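Local coordinates for putative outer membrane protein (LpxR) (Salmonella typhimurium, PDB 3FID) that acts as a lipid A deacylase of the outer membrane, removing acyl chains from lipopolysaccharide, at residues Arg30-Ala35 and Ser61-Asn66; Glu224-Asp229 and Val252-Val257; Ser264-Ser269 and Gly290-Phe295. All coordinates share one frame; numbering follows the deposited sequence.

Contact 1 of 3, residues Arg30-Ala35 and Ser61-Asn66; sequences RGDYTA and SPSGAN. With ZN (zinc ion), chain G.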
loop_
_atom_site.group_PDB
_atom_site.type_symbol
_atom_site.label_atom_id
_atom_site.label_comp_id
_atom_site.label_asym_id
_atom_site.label_seq_id
_atom_site.Cartn_x
_atom_site.Cartn_y
_atom_site.Cartn_z
ATOM N N ARG A 30 -2.088 -3.410 16.811
ATOM C CA ARG A 30 -2.872 -2.336 16.200
ATOM C C ARG A 30 -3.664 -2.850 15.013
ATOM O O ARG A 30 -3.440 -3.971 14.533
ATOM C CB ARG A 30 -1.971 -1.170 15.790
ATOM C CG ARG A 30 -1.531 -0.414 17.045
ATOM C CD ARG A 30 -1.226 0.995 16.803
ATOM N NE ARG A 30 -2.312 1.786 16.237
ATOM C CZ ARG A 30 -3.229 2.458 16.925
ATOM N NH1 ARG A 30 -4.141 3.163 16.271
ATOM N NH2 ARG A 30 -3.259 2.435 18.250
ATOM N N GLY A 31 -4.597 -2.041 14.539
ATOM C CA GLY A 31 -5.410 -2.489 13.432
ATOM C C GLY A 31 -5.694 -1.427 12.407
ATOM O O GLY A 31 -6.646 -1.592 11.661
ATOM N N ASP A 32 -4.857 -0.383 12.335
ATOM C CA ASP A 32 -5.131 0.814 11.519
ATOM C C ASP A 32 -5.559 0.517 10.073
ATOM O O ASP A 32 -6.509 1.113 9.583
ATOM C CB ASP A 32 -3.924 1.754 11.461
ATOM C CG ASP A 32 -3.542 2.325 12.798
ATOM O OD1 ASP A 32 -3.249 1.561 13.743
ATOM O OD2 ASP A 32 -3.469 3.567 12.868
ATOM N N TYR A 33 -4.802 -0.335 9.380
ATOM C CA TYR A 33 -5.112 -0.697 7.994
ATOM C C TYR A 33 -5.588 -2.131 8.036
ATOM O O TYR A 33 -4.810 -3.061 8.254
ATOM C CB TYR A 33 -3.862 -0.544 7.133
ATOM C CG TYR A 33 -3.981 -0.939 5.684
ATOM C CD1 TYR A 33 -2.877 -1.462 4.991
ATOM C CD2 TYR A 33 -5.167 -0.747 4.978
ATOM C CE1 TYR A 33 -2.964 -1.803 3.614
ATOM C CE2 TYR A 33 -5.257 -1.080 3.596
ATOM C CZ TYR A 33 -4.165 -1.607 2.935
ATOM O OH TYR A 33 -4.282 -1.929 1.578
ATOM N N THR A 34 -6.894 -2.300 7.904
ATOM C CA THR A 34 -7.492 -3.599 8.193
ATOM C C THR A 34 -7.643 -4.539 6.964
ATOM O O THR A 34 -7.505 -5.765 7.095
ATOM C CB THR A 34 -8.814 -3.479 9.042
ATOM O OG1 THR A 34 -9.156 -4.767 9.565
ATOM C CG2 THR A 34 -9.988 -2.925 8.245
ATOM N N ALA A 35 -7.895 -3.985 5.786
ATOM C CA ALA A 35 -8.016 -4.805 4.594
ATOM C C ALA A 35 -7.683 -4.008 3.353
ATOM O O ALA A 35 -7.981 -2.823 3.255
ATOM C CB ALA A 35 -9.469 -5.379 4.471
ATOM N N SER A 61 -9.342 1.340 10.245
ATOM C CA SER A 61 -10.085 0.853 11.441
ATOM C C SER A 61 -9.477 1.448 12.726
ATOM O O SER A 61 -8.259 1.698 12.774
ATOM C CB SER A 61 -10.020 -0.683 11.495
ATOM O OG SER A 61 -10.722 -1.195 12.644
ATOM N N PRO A 62 -10.321 1.675 13.779
ATOM C CA PRO A 62 -9.777 1.884 15.136
ATOM C C PRO A 62 -9.061 0.602 15.597
ATOM O O PRO A 62 -9.232 -0.463 14.982
ATOM C CB PRO A 62 -11.022 2.102 16.029
ATOM C CG PRO A 62 -12.203 2.023 15.168
ATOM C CD PRO A 62 -11.790 1.711 13.738
ATOM N N SER A 63 -8.318 0.688 16.688
ATOM C CA SER A 63 -7.497 -0.436 17.133
ATOM C C SER A 63 -8.021 -1.002 18.441
ATOM O O SER A 63 -8.694 -0.286 19.204
ATOM C CB SER A 63 -6.026 -0.010 17.283
ATOM O OG SER A 63 -5.434 0.250 16.015
ATOM N N GLY A 64 -7.726 -2.277 18.679
ATOM C CA GLY A 64 -8.055 -2.941 19.939
ATOM C C GLY A 64 -9.520 -2.894 20.349
ATOM O O GLY A 64 -10.425 -3.235 19.573
ATOM N N ALA A 65 -9.749 -2.457 21.582
ATOM C CA ALA A 65 -11.096 -2.452 22.148
ATOM C C ALA A 65 -11.975 -1.380 21.494
ATOM O O ALA A 65 -13.201 -1.518 21.493
ATOM C CB ALA A 65 -11.033 -2.278 23.665
ATOM N N ASN A 66 -11.365 -0.344 20.899
ATOM C CA ASN A 66 -12.141 0.688 20.207
ATOM C C ASN A 66 -12.966 0.127 19.036
ATOM O O ASN A 66 -13.966 0.723 18.667
ATOM C CB ASN A 66 -11.271 1.877 19.755
ATOM C CG ASN A 66 -10.686 2.648 20.919
ATOM O OD1 ASN A 66 -11.254 2.672 22.006
ATOM N ND2 ASN A 66 -9.578 3.308 20.691
HETATM ZN ZN ZN G . -8.337 -6.261 9.180
HETATM O O HOH W 1 -11.374 -3.676 11.612
#
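The guanidinium of R30 carries S63 OG over one face, and D32 meets its edge, CG in plane and the bonded OD1 tilted somewhat out of it. At that edge R30 NE gives D32 OD1 a 2.7 Å hydrogen bond within a salt bridge, which OD1 accepts on its syn lone pair, while NH1 adds only weak bonds to the carboxylate. Over the face, S63 OG stands 3.2 Å from R30 NH1, but the angle is too poor for a hydrogen bond. The setting is the end of a transmembrane beta barrel: 30-35 runs into strand 33-44, the loop 61-66 leaves the antiparallel neighbour of that strand, 49-60, and T34 and A35 both face I59 in a classic beta bulge.

What pins S63 OG is the backbone. G31 N donates to it over 2.9 Å at 161°, and chi1 of -69°, which sets OG anti to the S63 carbonyl carbon, lays the hydroxyl over R30 and within range of that N-H. A second backbone link follows, S61 N to D32 O at 2.9 Å, with the donor lying 38° above the carbonyl plane; D32 CA returns a CA-H...O contact to S61 O. Beyond the two segments, D32 OD2 also forms a salt bridge with R77, and S63 N donates to D76.

T34 ties the contact to a zinc ion, which it chelates through both its carbonyl O, at 2.3 Å from the metal, and its OG1; D10 supplies a further ligand. The side chain of T34 also packs by its CB against S61 CB. Finally, a water bridges T34 OG1 and S61 OG, donating to S61 OG across 2.8 Å, while that same S61 OG donates in plane to a lone pair of P62 O.

Contact 2 of 3, residues Glu224-Asp229 and Val252-Val257; sequences ERREVD and VDEYRV. With CXE (pentaethylene glycol monodecyl ether), chain L; CXE (pentaethylene glycol monodecyl ether), chain M.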
loop_
_atom_site.group_PDB
_atom_site.type_symbol
_atom_site.label_atom_id
_atom_site.label_comp_id
_atom_site.label_asym_id
_atom_site.label_seq_id
_atom_site.Cartn_x
_atom_site.Cartn_y
_atom_site.Cartn_z
ATOM N N GLU A 224 10.841 4.363 3.517
ATOM C CA GLU A 224 10.588 5.678 2.984
ATOM C C GLU A 224 10.068 6.571 4.097
ATOM O O GLU A 224 9.171 6.195 4.814
ATOM C CB GLU A 224 9.553 5.623 1.848
ATOM C CG GLU A 224 9.204 7.014 1.298
ATOM C CD GLU A 224 8.046 7.008 0.302
ATOM O OE1 GLU A 224 6.866 7.047 0.705
ATOM O OE2 GLU A 224 8.326 6.968 -0.908
ATOM N N ARG A 225 10.649 7.750 4.253
ATOM C CA ARG A 225 10.084 8.720 5.194
ATOM C C ARG A 225 9.166 9.687 4.467
ATOM O O ARG A 225 9.596 10.372 3.532
ATOM C CB ARG A 225 11.219 9.510 5.878
ATOM C CG ARG A 225 10.693 10.721 6.687
ATOM C CD ARG A 225 11.678 11.063 7.801
ATOM N NE ARG A 225 11.775 9.958 8.740
ATOM C CZ ARG A 225 12.567 9.939 9.801
ATOM N NH1 ARG A 225 13.342 10.988 10.063
ATOM N NH2 ARG A 225 12.588 8.880 10.597
ATOM N N ARG A 226 7.924 9.829 4.910
ATOM C CA ARG A 226 7.134 10.887 4.282
ATOM C C ARG A 226 6.683 12.000 5.190
ATOM O O ARG A 226 6.446 11.794 6.386
ATOM C CB ARG A 226 5.973 10.322 3.475
ATOM C CG ARG A 226 5.111 9.388 4.237
ATOM C CD ARG A 226 4.249 8.640 3.204
ATOM N NE ARG A 226 3.092 8.017 3.812
ATOM C CZ ARG A 226 2.933 6.702 3.999
ATOM N NH1 ARG A 226 1.798 6.243 4.529
ATOM N NH2 ARG A 226 3.872 5.846 3.643
ATOM N N GLU A 227 6.644 13.198 4.616
ATOM C CA GLU A 227 6.216 14.402 5.325
ATOM C C GLU A 227 4.798 14.672 4.869
ATOM O O GLU A 227 4.563 14.952 3.702
ATOM C CB GLU A 227 7.121 15.569 4.966
ATOM C CG GLU A 227 6.961 16.752 5.872
ATOM C CD GLU A 227 7.458 16.481 7.307
ATOM O OE1 GLU A 227 7.162 17.357 8.155
ATOM O OE2 GLU A 227 8.108 15.412 7.573
ATOM N N VAL A 228 3.862 14.552 5.801
ATOM C CA VAL A 228 2.450 14.425 5.463
ATOM C C VAL A 228 1.770 15.792 5.647
ATOM O O VAL A 228 1.847 16.404 6.731
ATOM C CB VAL A 228 1.771 13.339 6.348
ATOM C CG1 VAL A 228 0.263 13.229 6.025
ATOM C CG2 VAL A 228 2.456 11.972 6.153
ATOM N N ASP A 229 1.138 16.260 4.578
ATOM C CA ASP A 229 0.350 17.476 4.600
ATOM C C ASP A 229 -1.130 17.154 4.826
ATOM O O ASP A 229 -1.820 17.808 5.627
ATOM C CB ASP A 229 0.524 18.245 3.280
ATOM C CG ASP A 229 -0.331 19.513 3.236
ATOM O OD1 ASP A 229 -1.163 19.641 2.305
ATOM O OD2 ASP A 229 -0.191 20.367 4.154
ATOM N N VAL A 252 6.060 10.298 8.870
ATOM C CA VAL A 252 5.605 8.909 8.877
ATOM C C VAL A 252 6.606 8.069 8.048
ATOM O O VAL A 252 6.916 8.397 6.900
ATOM C CB VAL A 252 4.133 8.786 8.312
ATOM C CG1 VAL A 252 3.742 7.313 8.104
ATOM C CG2 VAL A 252 3.121 9.450 9.244
ATOM N N ASP A 253 7.107 6.997 8.644
ATOM C CA ASP A 253 8.032 6.084 7.971
ATOM C C ASP A 253 7.307 4.819 7.595
ATOM O O ASP A 253 6.469 4.325 8.363
ATOM C CB ASP A 253 9.186 5.705 8.900
ATOM C CG ASP A 253 10.077 6.877 9.232
ATOM O OD1 ASP A 253 10.046 7.875 8.493
ATOM O OD2 ASP A 253 10.806 6.784 10.243
ATOM N N GLU A 254 7.636 4.288 6.418
ATOM C CA GLU A 254 7.089 3.006 5.952
ATOM C C GLU A 254 8.212 2.025 5.598
ATOM O O GLU A 254 9.097 2.341 4.776
ATOM C CB GLU A 254 6.174 3.200 4.740
ATOM C CG GLU A 254 5.562 1.855 4.211
ATOM C CD GLU A 254 4.554 2.066 3.115
ATOM O OE1 GLU A 254 3.691 2.935 3.284
ATOM O OE2 GLU A 254 4.594 1.335 2.099
ATOM N N TYR A 255 8.173 0.850 6.217
ATOM C CA TYR A 255 9.160 -0.207 5.987
ATOM C C TYR A 255 8.517 -1.328 5.195
ATOM O O TYR A 255 7.363 -1.682 5.447
ATOM C CB TYR A 255 9.620 -0.777 7.331
ATOM C CG TYR A 255 10.402 0.209 8.140
ATOM C CD1 TYR A 255 11.796 0.189 8.108
ATOM C CD2 TYR A 255 9.761 1.169 8.953
ATOM C CE1 TYR A 255 12.545 1.074 8.854
ATOM C CE2 TYR A 255 10.510 2.073 9.711
ATOM C CZ TYR A 255 11.902 2.023 9.639
ATOM O OH TYR A 255 12.700 2.907 10.347
ATOM N N ARG A 256 9.251 -1.904 4.242
ATOM C CA ARG A 256 8.718 -2.997 3.421
ATOM C C ARG A 256 9.848 -4.000 3.224
ATOM O O ARG A 256 10.950 -3.616 2.824
ATOM C CB ARG A 256 8.246 -2.523 2.027
ATOM C CG ARG A 256 7.218 -1.400 2.018
ATOM C CD ARG A 256 6.518 -1.266 0.638
ATOM N NE ARG A 256 5.136 -0.872 0.936
ATOM C CZ ARG A 256 4.018 -1.592 0.771
ATOM N NH1 ARG A 256 2.881 -1.044 1.145
ATOM N NH2 ARG A 256 3.997 -2.816 0.214
ATOM N N VAL A 257 9.572 -5.259 3.543
ATOM C CA VAL A 257 10.498 -6.335 3.322
ATOM C C VAL A 257 9.713 -7.424 2.609
ATOM O O VAL A 257 8.619 -7.829 3.070
ATOM C CB VAL A 257 11.039 -6.862 4.696
ATOM C CG1 VAL A 257 11.804 -8.174 4.514
ATOM C CG2 VAL A 257 11.857 -5.758 5.429
HETATM C C1 CXE L . 19.162 2.436 3.367
HETATM C C2 CXE L . 18.819 1.138 2.654
HETATM C C3 CXE L . 17.382 0.736 2.949
HETATM C C4 CXE L . 17.270 -0.523 3.795
HETATM C C5 CXE L . 16.289 -0.292 4.945
HETATM C C6 CXE L . 15.273 -1.427 5.074
HETATM C C7 CXE L . 14.846 -1.592 6.515
HETATM C C8 CXE L . 13.832 -2.698 6.676
HETATM C C9 CXE L . 14.056 -3.423 7.989
HETATM C C10 CXE L . 12.873 -3.302 8.948
HETATM O O11 CXE L . 13.373 -3.345 10.283
HETATM C C12 CXE L . 12.391 -3.167 11.307
HETATM C C13 CXE L . 12.012 -1.703 11.514
HETATM O O14 CXE L . 13.050 -1.011 12.213
HETATM C C15 CXE L . 12.649 0.292 12.650
HETATM C C1 CXE M . 17.496 14.393 -16.716
HETATM C C2 CXE M . 17.139 14.934 -15.346
HETATM C C3 CXE M . 17.769 14.098 -14.230
HETATM C C4 CXE M . 16.833 13.933 -13.031
HETATM C C5 CXE M . 17.596 13.589 -11.753
HETATM C C6 CXE M . 16.644 12.998 -10.715
HETATM C C7 CXE M . 17.353 12.305 -9.548
HETATM C C8 CXE M . 16.380 12.118 -8.381
HETATM C C9 CXE M . 16.801 11.043 -7.376
HETATM C C10 CXE M . 16.609 11.531 -5.944
HETATM O O11 CXE M . 16.879 10.478 -5.020
HETATM C C12 CXE M . 17.512 10.930 -3.811
HETATM C C13 CXE M . 16.668 10.611 -2.564
HETATM O O14 CXE M . 17.489 10.185 -1.469
HETATM C C15 CXE M . 16.741 9.729 -0.336
HETATM C C16 CXE M . 17.477 8.619 0.422
HETATM O O17 CXE M . 17.218 8.750 1.828
HETATM C C18 CXE M . 16.932 7.528 2.524
HETATM C C19 CXE M . 16.591 7.819 3.990
HETATM O O20 CXE M . 15.270 7.363 4.322
HETATM C C21 CXE M . 14.818 7.747 5.625
HETATM C C22 CXE M . 14.608 6.474 6.434
HETATM O O23 CXE M . 14.039 6.727 7.715
HETATM C C24 CXE M . 14.425 5.737 8.666
HETATM C C25 CXE M . 15.024 6.432 9.870
HETATM O O26 CXE M . 15.585 5.466 10.741
#
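E254 OE2 is gripped by three donors, R256 NE and G200 N together with a weaker bond from R256 NH1, while the other oxygen of the same carboxylate, OE1, reaches across to R226. The bond from R256 NE to E254 OE2 is 2.6 Å long; that from R226 NH2 to E254 OE1 is 2.9 Å. R226 and E254 cross obliquely, their guanidinium and carboxylate planes 84° apart, so NH2 meets OE1 from above the carboxylate plane although OE1 lies close to the plane of the arginine. The R226 chain reaches this point from a chi1 of 53°, which sets CG between the backbone N and the carbonyl carbon, and V252 CG1 then covers one face of its guanidinium, 4.2 Å from NH1.

The segments lie on adjacent antiparallel strands of the barrel wall, 215-228 and 251-263. E224 with E254 and R226 with V252 are hydrogen-bonded pairs, and the bond from R226 N to V252 O is 2.7 Å. Between them R225 and D253 form a non-hydrogen-bonded pair whose side chains occupy the other face of the sheet. Here the arginine takes the aspartate side-on: NE meets OD1 at 2.7 Å and NH2 meets OD2 at 2.8 Å, each oxygen using its syn lone pair, with the two planes only 1° apart. One detergent molecule lies over a face of this guanidinium, and another covers a face of the Y255 ring on the same side.

The chemistry therefore differs across the wall. On the detergent-contacting face the R225-D253 pair presents matched charges, probably easing their placement there. On the opposite face, two arginines and a backbone N-H probably favour the anionic form of E254, despite E224 OE1 lying 5.8 Å from E254 OE1.

Contact 3 of 3, residues Ser264-Ser269 and Gly290-Phe295; sequences SPVAFS and GDITFF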
loop_
_atom_site.group_PDB
_atom_site.type_symbol
_atom_site.label_atom_id
_atom_site.label_comp_id
_atom_site.label_asym_id
_atom_site.label_seq_id
_atom_site.Cartn_x
_atom_site.Cartn_y
_atom_site.Cartn_z
ATOM N N SER A 264 7.204 -17.970 -15.514
ATOM C CA SER A 264 6.302 -17.660 -16.627
ATOM C C SER A 264 5.234 -18.744 -16.758
ATOM O O SER A 264 5.577 -19.917 -16.937
ATOM C CB SER A 264 7.082 -17.577 -17.944
ATOM O OG SER A 264 7.633 -16.294 -18.138
ATOM N N PRO A 265 3.941 -18.357 -16.694
ATOM C CA PRO A 265 3.448 -16.982 -16.582
ATOM C C PRO A 265 2.902 -16.574 -15.202
ATOM O O PRO A 265 2.050 -15.706 -15.140
ATOM C CB PRO A 265 2.266 -16.993 -17.562
ATOM C CG PRO A 265 1.712 -18.406 -17.412
ATOM C CD PRO A 265 2.817 -19.301 -16.867
ATOM N N VAL A 266 3.358 -17.194 -14.123
ATOM C CA VAL A 266 2.764 -16.892 -12.817
ATOM C C VAL A 266 3.796 -16.564 -11.726
ATOM O O VAL A 266 4.830 -17.239 -11.607
ATOM C CB VAL A 266 1.771 -17.984 -12.370
ATOM C CG1 VAL A 266 2.472 -19.331 -12.106
ATOM C CG2 VAL A 266 0.935 -17.507 -11.171
ATOM N N ALA A 267 3.514 -15.527 -10.929
ATOM C CA ALA A 267 4.433 -15.159 -9.871
ATOM C C ALA A 267 3.662 -14.851 -8.603
ATOM O O ALA A 267 2.555 -14.334 -8.673
ATOM C CB ALA A 267 5.278 -13.968 -10.268
ATOM N N PHE A 268 4.273 -15.178 -7.473
ATOM C CA PHE A 268 3.700 -14.992 -6.152
ATOM C C PHE A 268 4.609 -14.028 -5.408
ATOM O O PHE A 268 5.834 -14.122 -5.519
ATOM C CB PHE A 268 3.596 -16.328 -5.423
ATOM C CG PHE A 268 2.722 -17.325 -6.138
ATOM C CD1 PHE A 268 3.290 -18.310 -6.946
ATOM C CD2 PHE A 268 1.336 -17.244 -6.053
ATOM C CE1 PHE A 268 2.478 -19.228 -7.639
ATOM C CE2 PHE A 268 0.512 -18.153 -6.745
ATOM C CZ PHE A 268 1.084 -19.134 -7.531
ATOM N N SER A 269 3.997 -13.090 -4.688
ATOM C CA SER A 269 4.732 -12.099 -3.905
ATOM C C SER A 269 4.189 -11.983 -2.487
ATOM O O SER A 269 3.001 -12.118 -2.281
ATOM C CB SER A 269 4.631 -10.733 -4.557
ATOM O OG SER A 269 5.205 -10.731 -5.838
ATOM N N GLY A 290 -0.182 -9.993 -0.011
ATOM C CA GLY A 290 0.181 -11.164 -0.809
ATOM C C GLY A 290 -0.408 -10.966 -2.191
ATOM O O GLY A 290 -1.573 -10.534 -2.331
ATOM N N ASP A 291 0.405 -11.215 -3.213
ATOM C CA ASP A 291 -0.023 -10.913 -4.578
ATOM C C ASP A 291 0.156 -12.117 -5.506
ATOM O O ASP A 291 1.106 -12.911 -5.364
ATOM C CB ASP A 291 0.725 -9.711 -5.195
ATOM C CG ASP A 291 1.186 -8.659 -4.158
ATOM O OD1 ASP A 291 0.416 -8.225 -3.285
ATOM O OD2 ASP A 291 2.347 -8.223 -4.269
ATOM N N ILE A 292 -0.772 -12.246 -6.445
ATOM C CA ILE A 292 -0.638 -13.239 -7.514
ATOM C C ILE A 292 -0.622 -12.424 -8.784
ATOM O O ILE A 292 -1.519 -11.607 -9.002
ATOM C CB ILE A 292 -1.829 -14.222 -7.560
ATOM C CG1 ILE A 292 -1.906 -15.045 -6.269
ATOM C CG2 ILE A 292 -1.692 -15.157 -8.788
ATOM C CD1 ILE A 292 -3.140 -15.955 -6.215
ATOM N N THR A 293 0.439 -12.592 -9.580
ATOM C CA THR A 293 0.638 -11.781 -10.759
ATOM C C THR A 293 0.823 -12.714 -11.955
ATOM O O THR A 293 1.672 -13.618 -11.927
ATOM C CB THR A 293 1.865 -10.887 -10.604
ATOM O OG1 THR A 293 1.762 -10.162 -9.375
ATOM C CG2 THR A 293 1.935 -9.873 -11.764
ATOM N N PHE A 294 0.011 -12.498 -12.982
ATOM C CA PHE A 294 0.205 -13.184 -14.248
ATOM C C PHE A 294 1.012 -12.248 -15.116
ATOM O O PHE A 294 0.653 -11.098 -15.275
ATOM C CB PHE A 294 -1.149 -13.562 -14.854
ATOM C CG PHE A 294 -1.913 -14.510 -13.991
ATOM C CD1 PHE A 294 -1.591 -15.863 -13.973
ATOM C CD2 PHE A 294 -2.890 -14.036 -13.121
ATOM C CE1 PHE A 294 -2.270 -16.749 -13.125
ATOM C CE2 PHE A 294 -3.582 -14.914 -12.269
ATOM C CZ PHE A 294 -3.271 -16.271 -12.278
ATOM N N PHE A 295 2.151 -12.728 -15.601
ATOM C CA PHE A 295 3.078 -11.881 -16.359
ATOM C C PHE A 295 3.461 -12.626 -17.635
ATOM O O PHE A 295 3.781 -13.814 -17.600
ATOM C CB PHE A 295 4.303 -11.473 -15.514
ATOM C CG PHE A 295 5.319 -12.585 -15.274
ATOM C CD1 PHE A 295 5.116 -13.543 -14.285
ATOM C CD2 PHE A 295 6.518 -12.615 -15.996
ATOM C CE1 PHE A 295 6.035 -14.526 -14.049
ATOM C CE2 PHE A 295 7.460 -13.618 -15.766
ATOM C CZ PHE A 295 7.228 -14.565 -14.777
HETATM O O HOH W 2 6.217 -14.413 -18.824
HETATM O O HOH W 3 3.174 -11.464 -7.588
#
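The C-terminal hairpin, formed by strands 266-275 and 285-295, brings V266 beside F294 and A267 opposite T293. The strand axes run 167° apart in direction, and five backbone hydrogen bonds join them, from S269 with D291 to P265 with F295. A267 N donates to T293 O over 2.8 Å. At the final rung F295 N reaches P265 O at 3.0 Å from 44° above the carbonyl plane; P265 follows a cis peptide bond, and its O also receives a CA-H...O contact from F294 CA.

On one face the pairs are apolar. V266 and F294 lie side by side, V266 CG2 resting 3.8 Å from F294 CE1, and F268 and I292 do the same, with F268 CD2 3.9 Å from I292 CG1. These side chains sit mostly on the surface, as suits the lipid-facing exterior of an outer-membrane barrel. Strand 285-295 has a second neighbour, the N-terminal strand 2-9, with backbone bonds such as F294 with L3, so this hairpin stands at the closure where the last strand of the barrel meets the first.

The other face, with A267, S269, D291 and T293, is more polar and probably faces the barrel interior, A267 and T293 touching I208. A water donates to T293 OG1 and weakly to A267 O, and it hydrogen-bonds S269 OG at 2.8 Å; S269 OG also bonds T260, and T293 OG1 bonds G206 O. D291 OD2 rests 3.4 Å from S269 CB, while D291 OD1 takes S6 OG and N289 ND2. Near the C-terminus, a chi1 of 74° sets CG of F295 between its backbone N and carbonyl carbon. The ring beyond it spans the turn before strand 266-275, F295 CE1 lying 3.9 Å from A267 CB and F295 CZ 3.5 Å from S264 N.

Contacts 2 and 3 join neighbouring strands of the barrel wall, while contact 1 joins the start of a strand to a loop at the barrel's end; none touches another. Contacts 1 and 2 have centres 19 Å apart and nearest atoms about 6 Å apart. Contact 3 lies farther off, its centre 26 Å from that of contact 2 and 29 Å from that of contact 1. Contacts 2 and 3 fall on opposite sides of the chain's centre, although strands 251-263 and 266-275 are sheet neighbours. The zinc sites divide them: contact 1 supplies a ligand directly, the R226 side chain of contact 2 stays about 13 Å from a zinc, and the F295 side chain of contact 3 approaches another to about 8 Å. Bound detergent touches contact 2.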